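Local coordinates for Lmo0488 protein (Listeria monocytogenes serovar 1/2a, PDB 5TED) that probably acts as a LysR-type transcription factor that binds DNA and switches on protocatechuate biosynthesis genes when its effector domain takes up shikimate, at residues 23-26 / 30-33. Numbering follows the deposited sequence.
Sequences QNFT and SHKD
The imidazole of H31 lies over one face of the F25 ring in an offset stack, the centroids 3.8 Å apart and the planes 13° from parallel. The overlap is displaced toward the rims, where F25 CE1 and H31 CE1 come within 3.2 Å. With its CG anti to the backbone N (chi1 -178°), F25 brings its ring beside its own carbonyl, and H31 meets both the ring and the carbonyl: it lies over part of the phenyl while ND1 donates a hydrogen bond of 2.9 Å to F25 O. That oxygen sits at the imidazole edge, in the ring plane, so the bond helps to set the rotation of the ring. Histidine suits the place because it is flat enough to stack yet carries an N-H at its rim; phenylalanine offers a flat apolar ring to the imidazole and to F196 and F199 of helix 191-208. Further on, the long, flexible chain of K32 bends at chi2 (-85°), letting NZ reach T26 O (3.1 Å) on a lone pair in the carbonyl plane. Two carbonyls near the C-terminal end of helix 17-26 are thus met by side chains of the loop leading to strand 35-41, within a beta-alpha-beta crossover of the LysR effector-binding domain, a periplasmic-binding-protein-like fold.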
# COMPACT_ATOMS: atom_id res chain seq x y z
N GLN A 23 -9.90 4.53 -16.84
CA GLN A 23 -11.16 5.20 -17.12
C GLN A 23 -11.18 5.76 -18.54
O GLN A 23 -12.15 5.57 -19.28
CB GLN A 23 -11.41 6.29 -16.07
CG GLN A 23 -12.83 6.87 -16.07
CD GLN A 23 -13.04 7.89 -17.16
OE1 GLN A 23 -12.15 8.68 -17.46
NE2 GLN A 23 -14.22 7.89 -17.75
N ASN A 24 -10.10 6.44 -18.95
CA ASN A 24 -10.06 7.02 -20.28
C ASN A 24 -9.97 5.95 -21.37
O ASN A 24 -10.65 6.04 -22.40
CB ASN A 24 -8.90 8.01 -20.40
CG ASN A 24 -9.24 9.39 -19.84
OD1 ASN A 24 -9.85 10.20 -20.53
ND2 ASN A 24 -8.84 9.66 -18.60
N PHE A 25 -9.19 4.89 -21.13
CA PHE A 25 -9.15 3.78 -22.08
C PHE A 25 -10.53 3.18 -22.31
O PHE A 25 -10.92 2.90 -23.46
CB PHE A 25 -8.20 2.71 -21.53
CG PHE A 25 -8.03 1.51 -22.42
CD1 PHE A 25 -7.27 1.60 -23.57
CD2 PHE A 25 -8.54 0.28 -22.06
CE1 PHE A 25 -7.08 0.50 -24.38
CE2 PHE A 25 -8.33 -0.84 -22.85
CZ PHE A 25 -7.60 -0.72 -24.02
N THR A 26 -11.30 2.99 -21.24
CA THR A 26 -12.55 2.25 -21.29
C THR A 26 -13.71 3.06 -21.83
O THR A 26 -14.80 2.50 -22.04
CB THR A 26 -12.89 1.71 -19.89
OG1 THR A 26 -11.80 0.88 -19.44
CG2 THR A 26 -14.15 0.83 -19.91
N SER A 30 -14.81 0.08 -28.42
CA SER A 30 -14.09 -1.16 -28.71
C SER A 30 -13.25 -1.65 -27.54
O SER A 30 -12.60 -2.70 -27.66
CB SER A 30 -13.20 -0.98 -29.95
OG SER A 30 -12.11 -0.12 -29.70
N HIS A 31 -13.21 -0.92 -26.43
CA HIS A 31 -12.51 -1.34 -25.23
C HIS A 31 -13.43 -1.75 -24.08
O HIS A 31 -12.93 -2.23 -23.05
CB HIS A 31 -11.60 -0.20 -24.75
CG HIS A 31 -10.57 0.21 -25.76
ND1 HIS A 31 -9.94 1.44 -25.72
CD2 HIS A 31 -10.05 -0.44 -26.82
CE1 HIS A 31 -9.08 1.52 -26.71
NE2 HIS A 31 -9.13 0.40 -27.40
N LYS A 32 -14.75 -1.58 -24.22
CA LYS A 32 -15.66 -1.83 -23.11
C LYS A 32 -15.56 -3.27 -22.60
O LYS A 32 -15.78 -3.51 -21.41
CB LYS A 32 -17.10 -1.55 -23.53
CG LYS A 32 -17.34 -0.15 -24.03
CD LYS A 32 -17.61 0.79 -22.89
CE LYS A 32 -17.85 2.20 -23.42
NZ LYS A 32 -17.83 3.16 -22.31
N ASP A 33 -15.30 -4.23 -23.48
CA ASP A 33 -15.32 -5.63 -23.09
C ASP A 33 -13.98 -6.14 -22.57
O ASP A 33 -13.89 -7.30 -22.18
CB ASP A 33 -15.75 -6.50 -24.27
CG ASP A 33 -17.18 -6.23 -24.70
OD1 ASP A 33 -17.94 -5.65 -23.89
OD2 ASP A 33 -17.52 -6.60 -25.84
O HOH W 1 -11.36 -1.19 -20.71